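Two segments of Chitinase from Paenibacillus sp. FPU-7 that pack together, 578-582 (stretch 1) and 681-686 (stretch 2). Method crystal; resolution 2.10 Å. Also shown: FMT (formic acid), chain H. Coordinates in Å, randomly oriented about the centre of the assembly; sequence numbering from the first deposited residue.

Stretch 1 (578-582) TRYWD
Stretch 2, residues 681-686: GTLKPV

An arginine reaching from a strand can tie down a loop through one of its backbone carbonyls, and the packing of 578-582 against 681-686 in this chitinase is a compact example. Residues 578-582 form an extended strand, with phi/psi of -94/137 at T578, -86/127 at R579, -125/163 at Y580, -133/139 at W581 and -101/108 at D582. The partner has no regular secondary structure: G681 sits at 97/158, where a CB would jam against the preceding carbonyl, T682 to K684 are extended (-132/118, -60/144, -49/146), and P685 turns to -55/-34 before V686 extends again at -126/113. The backbones come nearest where the CA atoms of R579 and P685 lie 6.0 Å apart, and the contact buries 229 Å² in all.

The polar bonding belongs to R579. Its CA-to-CB bond points toward the loop, and the chain follows t, t, p with chi4 at 101°. The guanidinium then grips one carbonyl with two nitrogens: NH1 of R579 donates to O of L683 at 2.9 Å, and NH2 of R579 donates to the same O of L683 at 3.0 Å. This acceptor lies near the guanidinium plane, where the N-H bonds point. NH1 of R579 also donates to O1 of the formic acid at 2.9 Å, again at the edge; this small molecule probably came from the crystallisation liquor.

Van der Waals packing centres on P685, a C-gamma exo ring. Its CA lies over one face of the guanidinium, leaving the edge free for hydrogen bonding. CB of P685 approaches O of R579 to 3.3 Å, while the apolar contact joins CG of P685 to CB of W581 at 4.3 Å. W581 (chi1 t, chi2 -112°) starts toward the loop, but its indole leads away, with CE3 of W581 3.1 Å from C of the formic acid. The CA-to-CB bond of Y580 (chi1 m) points away from the loop.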

# COMPACT_ATOMS: atom_id res chain seq x y z
N THR B 578 0.01 -2.05 -31.52
CA THR B 578 1.15 -2.93 -31.26
C THR B 578 1.65 -2.59 -29.85
O THR B 578 1.80 -1.41 -29.49
CB THR B 578 2.21 -2.74 -32.34
OG1 THR B 578 1.65 -3.12 -33.57
CG2 THR B 578 3.42 -3.54 -32.11
N ARG B 579 1.96 -3.62 -29.08
CA ARG B 579 2.60 -3.51 -27.77
C ARG B 579 4.11 -3.43 -27.96
O ARG B 579 4.68 -4.25 -28.66
CB ARG B 579 2.25 -4.70 -26.83
CG ARG B 579 2.96 -4.46 -25.48
CD ARG B 579 2.47 -5.39 -24.40
NE ARG B 579 2.62 -6.78 -24.74
CZ ARG B 579 3.59 -7.60 -24.32
NH1 ARG B 579 4.68 -7.17 -23.65
NH2 ARG B 579 3.53 -8.88 -24.67
N TYR B 580 4.75 -2.40 -27.38
CA TYR B 580 6.21 -2.22 -27.42
C TYR B 580 6.71 -2.10 -25.99
O TYR B 580 5.95 -1.86 -25.09
CB TYR B 580 6.52 -0.91 -28.16
CG TYR B 580 6.34 -0.97 -29.66
CD1 TYR B 580 7.05 -1.86 -30.42
CD2 TYR B 580 5.46 -0.13 -30.33
CE1 TYR B 580 6.93 -1.88 -31.82
CE2 TYR B 580 5.39 -0.14 -31.72
CZ TYR B 580 6.09 -1.00 -32.42
OH TYR B 580 5.97 -1.04 -33.78
N TRP B 581 8.02 -2.28 -25.76
CA TRP B 581 8.60 -2.14 -24.47
C TRP B 581 9.85 -1.28 -24.63
O TRP B 581 10.63 -1.45 -25.56
CB TRP B 581 9.04 -3.52 -24.06
CG TRP B 581 9.79 -3.61 -22.73
CD1 TRP B 581 11.12 -3.93 -22.56
CD2 TRP B 581 9.26 -3.42 -21.42
NE1 TRP B 581 11.41 -3.92 -21.26
CE2 TRP B 581 10.31 -3.64 -20.52
CE3 TRP B 581 8.01 -3.02 -20.93
CZ2 TRP B 581 10.15 -3.60 -19.11
CZ3 TRP B 581 7.82 -3.00 -19.50
CH2 TRP B 581 8.93 -3.22 -18.63
N ASP B 582 10.04 -0.39 -23.69
CA ASP B 582 11.28 0.38 -23.61
C ASP B 582 12.13 -0.27 -22.54
O ASP B 582 11.84 -0.22 -21.36
CB ASP B 582 10.98 1.83 -23.26
CG ASP B 582 12.27 2.74 -23.22
OD1 ASP B 582 13.37 2.27 -22.86
OD2 ASP B 582 12.14 3.95 -23.36
N GLY B 681 4.49 -13.08 -14.86
CA GLY B 681 5.47 -12.83 -15.92
C GLY B 681 4.81 -12.21 -17.12
O GLY B 681 3.60 -12.40 -17.32
N THR B 682 5.60 -11.52 -17.95
CA THR B 682 5.11 -10.79 -19.08
C THR B 682 5.94 -11.12 -20.27
O THR B 682 7.11 -10.78 -20.30
CB THR B 682 5.16 -9.27 -18.78
OG1 THR B 682 4.61 -9.02 -17.44
CG2 THR B 682 4.43 -8.52 -19.80
N LEU B 683 5.34 -11.71 -21.33
CA LEU B 683 6.07 -12.01 -22.53
C LEU B 683 6.64 -10.71 -23.16
O LEU B 683 6.02 -9.65 -23.14
CB LEU B 683 5.21 -12.70 -23.60
CG LEU B 683 4.48 -14.00 -23.24
CD1 LEU B 683 3.58 -14.40 -24.38
CD2 LEU B 683 5.54 -15.05 -22.94
N LYS B 684 7.84 -10.87 -23.73
CA LYS B 684 8.32 -9.94 -24.76
C LYS B 684 7.20 -9.77 -25.80
O LYS B 684 6.47 -10.75 -26.15
CB LYS B 684 9.55 -10.50 -25.44
CG LYS B 684 10.77 -10.62 -24.50
CD LYS B 684 11.98 -11.24 -25.21
CE LYS B 684 11.85 -12.72 -25.33
NZ LYS B 684 12.81 -13.42 -26.25
N PRO B 685 7.10 -8.60 -26.36
CA PRO B 685 6.07 -8.41 -27.36
C PRO B 685 6.15 -9.42 -28.51
O PRO B 685 5.10 -9.80 -29.07
CB PRO B 685 6.30 -6.95 -27.84
CG PRO B 685 6.95 -6.31 -26.66
CD PRO B 685 7.74 -7.33 -25.93
N VAL B 686 7.39 -9.83 -28.85
CA VAL B 686 7.69 -10.86 -29.82
C VAL B 686 8.62 -11.90 -29.15
O VAL B 686 9.81 -11.59 -28.88
CB VAL B 686 8.32 -10.33 -31.13
CG1 VAL B 686 8.72 -11.46 -32.06
CG2 VAL B 686 7.32 -9.43 -31.89
C FMT H . 5.85 -4.64 -22.47
O1 FMT H . 5.45 -4.36 -23.65
O2 FMT H . 5.20 -4.92 -21.27